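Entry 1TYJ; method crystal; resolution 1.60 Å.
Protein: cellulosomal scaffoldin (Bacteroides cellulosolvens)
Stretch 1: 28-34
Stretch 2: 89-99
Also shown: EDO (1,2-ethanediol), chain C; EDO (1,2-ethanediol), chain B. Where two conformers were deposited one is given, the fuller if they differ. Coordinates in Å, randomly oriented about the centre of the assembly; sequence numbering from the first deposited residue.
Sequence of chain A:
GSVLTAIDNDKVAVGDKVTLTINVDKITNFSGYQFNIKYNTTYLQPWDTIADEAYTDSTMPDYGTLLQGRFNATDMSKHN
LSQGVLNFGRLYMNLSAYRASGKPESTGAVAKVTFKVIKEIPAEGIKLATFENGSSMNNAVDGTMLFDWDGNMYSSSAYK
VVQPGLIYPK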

ATOM      1  N   THR A  28      -1.806  10.777  13.264  1.00 18.54           N
ATOM      2  CA  THR A  28      -2.832  11.702  13.704  1.00 18.54           C
ATOM      3  C   THR A  28      -3.619  12.376  12.567  1.00 18.08           C
ATOM      4  O   THR A  28      -3.021  12.912  11.621  1.00 18.29           O
ATOM      5  CB  THR A  28      -2.239  12.739  14.657  1.00 18.61           C
ATOM      6  OG1 THR A  28      -1.687  12.032  15.781  1.00 20.64           O
ATOM      7  CG2 THR A  28      -3.324  13.729  15.143  1.00 20.10           C
ATOM      8  N   ASN A  29      -4.957  12.346  12.641  1.00 16.94           N
ATOM      9  CA  ASN A  29      -5.825  13.074  11.696  1.00 18.04           C
ATOM     10  C   ASN A  29      -5.506  12.717  10.238  1.00 18.57           C
ATOM     11  O   ASN A  29      -5.571  13.564   9.340  1.00 19.15           O
ATOM     12  CB  ASN A  29      -5.746  14.598  11.899  1.00 17.96           C
ATOM     13  CG  ASN A  29      -6.148  15.029  13.290  1.00 18.49           C
ATOM     14  OD1 ASN A  29      -5.704  16.091  13.780  1.00 24.24           O
ATOM     15  ND2 ASN A  29      -7.021  14.241  13.928  1.00 17.22           N
ATOM     16  N   PHE A  30      -5.179  11.436  10.034  1.00 16.97           N
ATOM     17  CA  PHE A  30      -4.811  10.902   8.719  1.00 16.74           C
ATOM     18  C   PHE A  30      -5.830  11.215   7.619  1.00 16.71           C
ATOM     19  O   PHE A  30      -7.031  10.849   7.712  1.00 17.36           O
ATOM     20  CB  PHE A  30      -4.673   9.376   8.869  1.00 15.76           C
ATOM     21  CG  PHE A  30      -4.373   8.659   7.591  1.00 16.45           C
ATOM     22  CD1 PHE A  30      -5.280   7.732   7.078  1.00 16.43           C
ATOM     23  CD2 PHE A  30      -3.159   8.888   6.909  1.00 16.01           C
ATOM     24  CE1 PHE A  30      -4.988   6.997   5.892  1.00 14.99           C
ATOM     25  CE2 PHE A  30      -2.867   8.185   5.720  1.00 15.43           C
ATOM     26  CZ  PHE A  30      -3.812   7.226   5.206  1.00 16.52           C
ATOM     27  N   SER A  31      -5.336  11.783   6.512  1.00 15.57           N
ATOM     28  CA  SER A  31      -6.234  12.170   5.408  1.00 15.04           C
ATOM     29  C   SER A  31      -5.848  11.577   4.042  1.00 15.62           C
ATOM     30  O   SER A  31      -6.583  11.767   3.058  1.00 16.49           O
ATOM     31  CB  SER A  31      -6.301  13.709   5.248  1.00 15.93           C
ATOM     32  OG  SER A  31      -5.053  14.113   4.660  1.00 18.85           O
ATOM     33  N   GLY A  32      -4.708  10.900   3.955  1.00 15.53           N
ATOM     34  CA  GLY A  32      -4.320  10.361   2.667  1.00 15.98           C
ATOM     35  C   GLY A  32      -2.898   9.872   2.611  1.00 15.42           C
ATOM     36  O   GLY A  32      -2.083  10.190   3.484  1.00 16.55           O
ATOM     37  N   TYR A  33      -2.591   9.096   1.583  1.00 15.68           N
ATOM     38  CA  TYR A  33      -1.224   8.533   1.443  1.00 15.72           C
ATOM     39  C   TYR A  33      -0.869   8.434  -0.013  1.00 15.78           C
ATOM     40  O   TYR A  33      -1.746   8.471  -0.900  1.00 15.45           O
ATOM     41  CB  TYR A  33      -1.120   7.106   2.059  1.00 15.57           C
ATOM     42  CG  TYR A  33      -1.872   6.085   1.221  1.00 15.45           C
ATOM     43  CD1 TYR A  33      -1.220   5.397   0.196  1.00 16.31           C
ATOM     44  CD2 TYR A  33      -3.253   5.888   1.375  1.00 16.45           C
ATOM     45  CE1 TYR A  33      -1.905   4.519  -0.659  1.00 17.32           C
ATOM     46  CE2 TYR A  33      -3.959   4.989   0.525  1.00 15.59           C
ATOM     47  CZ  TYR A  33      -3.270   4.325  -0.496  1.00 15.50           C
ATOM     48  OH  TYR A  33      -3.921   3.441  -1.325  1.00 17.09           O
ATOM     49  N   GLN A  34       0.420   8.254  -0.255  1.00 15.69           N
ATOM     50  CA  GLN A  34       0.913   7.774  -1.553  1.00 16.07           C
ATOM     51  C   GLN A  34       2.053   6.811  -1.250  1.00 16.69           C
ATOM     52  O   GLN A  34       2.915   7.114  -0.396  1.00 16.68           O
ATOM     53  CB  GLN A  34       1.419   8.935  -2.421  1.00 16.54           C
ATOM     54  CG  GLN A  34       1.653   8.463  -3.861  1.00 21.61           C
ATOM     55  CD  GLN A  34       2.055   9.571  -4.792  1.00 27.59           C
ATOM     56  OE1 GLN A  34       1.459  10.627  -4.794  1.00 30.73           O
ATOM     57  NE2 GLN A  34       3.056   9.308  -5.615  1.00 32.46           N
ATOM     58  N   GLY A  89      -2.113   5.868  -4.611  1.00 14.19           N
ATOM     59  CA  GLY A  89      -2.419   6.645  -3.418  1.00 13.70           C
ATOM     60  C   GLY A  89      -3.909   6.911  -3.373  1.00 14.14           C
ATOM     61  O   GLY A  89      -4.632   6.716  -4.373  1.00 14.25           O
ATOM     62  N   ARG A  90      -4.354   7.411  -2.221  1.00 14.26           N
ATOM     63  CA  ARG A  90      -5.742   7.801  -2.042  1.00 15.11           C
ATOM     64  C   ARG A  90      -5.793   8.892  -0.992  1.00 15.14           C
ATOM     65  O   ARG A  90      -5.049   8.854  -0.003  1.00 15.07           O
ATOM     66  CB  ARG A  90      -6.595   6.598  -1.610  1.00 15.59           C
ATOM     67  CG  ARG A  90      -8.092   6.954  -1.376  1.00 14.78           C
ATOM     68  CD  ARG A  90      -8.887   5.649  -1.214  1.00 15.19           C
ATOM     69  NE  ARG A  90     -10.261   5.888  -0.770  1.00 15.52           N
ATOM     70  CZ  ARG A  90     -11.306   5.966  -1.605  1.00 16.43           C
ATOM     71  NH1 ARG A  90     -11.134   5.848  -2.932  1.00 18.33           N
ATOM     72  NH2 ARG A  90     -12.540   6.148  -1.111  1.00 18.09           N
ATOM     73  N   LEU A  91      -6.619   9.892  -1.233  1.00 15.38           N
ATOM     74  CA  LEU A  91      -6.716  11.011  -0.277  1.00 16.91           C
ATOM     75  C   LEU A  91      -8.099  11.631  -0.267  1.00 17.23           C
ATOM     76  O   LEU A  91      -8.833  11.563  -1.250  1.00 16.50           O
ATOM     77  CB  LEU A  91      -5.658  12.060  -0.566  1.00 18.92           C
ATOM     78  CG  LEU A  91      -5.731  12.704  -1.928  1.00 22.17           C
ATOM     79  CD1 LEU A  91      -6.624  13.933  -1.988  1.00 25.24           C
ATOM     80  CD2 LEU A  91      -4.291  13.078  -2.332  1.00 27.06           C
ATOM     81  N   TYR A  92      -8.443  12.226   0.869  1.00 16.57           N
ATOM     82  CA  TYR A  92      -9.676  12.964   0.937  1.00 16.69           C
ATOM     83  C   TYR A  92      -9.416  14.355   0.384  1.00 17.48           C
ATOM     84  O   TYR A  92      -8.509  15.059   0.865  1.00 18.85           O
ATOM     85  CB  TYR A  92     -10.082  13.107   2.382  1.00 17.35           C
ATOM     86  CG  TYR A  92     -10.665  11.906   3.072  1.00 16.62           C
ATOM     87  CD1 TYR A  92     -10.308  11.622   4.382  1.00 15.80           C
ATOM     88  CD2 TYR A  92     -11.582  11.067   2.415  1.00 14.94           C
ATOM     89  CE1 TYR A  92     -10.914  10.535   5.081  1.00 17.84           C
ATOM     90  CE2 TYR A  92     -12.192   9.961   3.100  1.00 16.18           C
ATOM     91  CZ  TYR A  92     -11.812   9.715   4.430  1.00 17.64           C
ATOM     92  OH  TYR A  92     -12.346   8.689   5.164  1.00 19.19           O
ATOM     93  N   MET A  93     -10.211  14.773  -0.597  1.00 17.90           N
ATOM     94  CA  MET A  93     -10.028  16.159  -1.138  1.00 18.73           C
ATOM     95  C   MET A  93     -10.804  17.188  -0.300  1.00 18.31           C
ATOM     96  O   MET A  93     -10.361  18.331  -0.145  1.00 19.09           O
ATOM     97  CB  MET A  93     -10.444  16.240  -2.603  1.00 18.57           C
ATOM     98  CG  MET A  93      -9.611  15.376  -3.529  1.00 19.99           C
ATOM     99  SD  MET A  93     -10.000  15.669  -5.291  1.00 23.93           S
ATOM    100  CE  MET A  93     -11.598  14.905  -5.352  1.00 20.02           C
ATOM    101  N   ASN A  94     -11.967  16.784   0.222  1.00 18.31           N
ATOM    102  CA  ASN A  94     -12.808  17.704   0.986  1.00 17.81           C
ATOM    103  C   ASN A  94     -12.383  17.635   2.458  1.00 18.83           C
ATOM    104  O   ASN A  94     -13.030  17.023   3.294  1.00 19.08           O
ATOM    105  CB  ASN A  94     -14.286  17.389   0.801  1.00 18.44           C
ATOM    106  CG  ASN A  94     -15.167  18.543   1.244  1.00 19.16           C
ATOM    107  OD1 ASN A  94     -14.777  19.346   2.102  1.00 20.54           O
ATOM    108  ND2 ASN A  94     -16.331  18.660   0.624  1.00 22.10           N
ATOM    109  N   LEU A  95     -11.243  18.233   2.756  1.00 17.57           N
ATOM    110  CA  LEU A  95     -10.707  18.188   4.120  1.00 18.41           C
ATOM    111  C   LEU A  95     -11.599  18.936   5.102  1.00 19.11           C
ATOM    112  O   LEU A  95     -11.677  18.557   6.293  1.00 20.20           O
ATOM    113  CB  LEU A  95      -9.302  18.750   4.184  1.00 18.71           C
ATOM    114  CG  LEU A  95      -8.224  17.968   3.417  1.00 17.13           C
ATOM    115  CD1 LEU A  95      -6.838  18.687   3.543  1.00 17.67           C
ATOM    116  CD2 LEU A  95      -8.172  16.458   3.817  1.00 18.87           C
ATOM    117  N   SER A  96     -12.260  19.996   4.629  1.00 19.48           N
ATOM    118  CA  SER A  96     -13.132  20.762   5.535  1.00 20.33           C
ATOM    119  C   SER A  96     -14.285  19.857   5.993  1.00 20.97           C
ATOM    120  O   SER A  96     -14.637  19.850   7.189  1.00 22.71           O
ATOM    121  CB  SER A  96     -13.640  22.061   4.872  1.00 20.83           C
ATOM    122  OG  SER A  96     -14.660  21.780   3.962  0.50 21.31           O
ATOM    123  N   ALA A  97     -14.862  19.067   5.075  1.00 21.25           N
ATOM    124  CA  ALA A  97     -15.969  18.168   5.471  1.00 20.97           C
ATOM    125  C   ALA A  97     -15.471  17.080   6.416  1.00 20.87           C
ATOM    126  O   ALA A  97     -16.149  16.702   7.387  1.00 21.58           O
ATOM    127  CB  ALA A  97     -16.651  17.563   4.266  1.00 20.96           C
ATOM    128  N   TYR A  98     -14.274  16.581   6.143  1.00 20.26           N
ATOM    129  CA  TYR A  98     -13.607  15.589   6.981  1.00 19.80           C
ATOM    130  C   TYR A  98     -13.394  16.137   8.399  1.00 19.95           C
ATOM    131  O   TYR A  98     -13.750  15.492   9.385  1.00 20.67           O
ATOM    132  CB  TYR A  98     -12.288  15.152   6.307  1.00 19.19           C
ATOM    133  CG  TYR A  98     -11.467  14.108   7.056  1.00 16.81           C
ATOM    134  CD1 TYR A  98     -12.093  13.158   7.923  1.00 17.92           C
ATOM    135  CD2 TYR A  98     -10.072  14.053   6.891  1.00 18.20           C
ATOM    136  CE1 TYR A  98     -11.348  12.238   8.616  1.00 17.10           C
ATOM    137  CE2 TYR A  98      -9.315  13.119   7.541  1.00 19.39           C
ATOM    138  CZ  TYR A  98      -9.972  12.190   8.409  1.00 17.37           C
ATOM    139  OH  TYR A  98      -9.179  11.296   9.076  1.00 18.27           O
ATOM    140  N   ARG A  99     -12.880  17.353   8.506  1.00 20.29           N
ATOM    141  CA  ARG A  99     -12.613  17.946   9.804  1.00 21.07           C
ATOM    142  C   ARG A  99     -13.921  18.114  10.553  1.00 21.84           C
ATOM    143  O   ARG A  99     -13.960  17.915  11.768  1.00 24.22           O
ATOM    144  CB  ARG A  99     -11.914  19.303   9.682  1.00 21.17           C
ATOM    145  CG  ARG A  99     -10.455  19.201   9.278  1.00 20.67           C
ATOM    146  CD  ARG A  99      -9.690  20.528   9.338  1.00 21.70           C
ATOM    147  NE  ARG A  99     -10.308  21.609   8.549  1.00 23.97           N
ATOM    148  CZ  ARG A  99      -9.957  21.951   7.292  1.00 22.18           C
ATOM    149  NH1 ARG A  99      -8.983  21.303   6.663  1.00 21.45           N
ATOM    150  NH2 ARG A  99     -10.580  22.951   6.656  1.00 22.74           N
TER
HETATM  151  C1  EDO C 173      -4.126   9.400  17.090  1.00 35.89           C
HETATM  152  O1  EDO C 173      -4.070  10.832  17.159  1.00 34.06           O
HETATM  153  C2  EDO C 173      -2.810   8.789  17.566  1.00 37.62           C
HETATM  154  O2  EDO C 173      -1.716   9.352  16.820  1.00 38.05           O
HETATM  155  C1  EDO B 172       2.661  10.501  12.857  1.00 29.06           C
HETATM  156  O1  EDO B 172       2.434   9.297  13.595  1.00 29.95           O
HETATM  157  C2  EDO B 172       2.370  11.649  13.802  1.00 28.77           C
HETATM  158  O2  EDO B 172       1.002  11.519  14.217  1.00 26.89           O

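The most unusual feature of this contact is a pair of glycines set into facing antiparallel strands where a side chain could not fit. Gly32 lies opposite Leu91, CA to CA 3.9 Å, and an ideal CB on Gly32 would sit 2.5 Å from Leu91 CB; its backbone angles (168/165) would also jam that CB against the preceding carbonyl oxygen. Gly89 faces Gln34, their CA atoms 4.0 Å apart, and a CB there would fall 2.5 Å from Tyr33 O. Both vacancies lie on the sheet face that carries Leu91 and Gln34, and they illustrate a general principle: where strands approach closely, the absence of a side chain can be the fit.

Between these two pairs, Tyr33 and Arg90 form the hydrogen-bonded pair. Tyr33 N donates to Arg90 O at 2.9 Å, and Arg90 N returns a bond to Tyr33 O at 3.1 Å, less straight at 142°. Both side chains rise from the other face of the sheet. With chi1 in p, the Tyr33 ring turns back over the neighbouring strand, one face covering Arg90 N and Gly89 C, while its CE2 meets Arg90 CB at 3.8 Å. The extended Arg90 side chain leads its guanidinium away, to partners elsewhere in the structure.

Farther along, Tyr92 N donates to Ser31 O at 2.9 Å, nearly linear, and Leu91 CA adds a CA-H...O contact to Ser31 O at 3.4 Å. Beyond the strand the chain enters a helix, capped by Asn94 OD1, which accepts from Ala97 N at 3.0 Å. The helix sends Tyr98 toward the first stretch, where its OH donates to Phe30 O at 2.6 Å: a long side chain spans the gap. Small, buried Ser31 packs against both helix residues, its CB 3.6 Å from Leu95 CD2 and 3.8 Å from Tyr98 CE2.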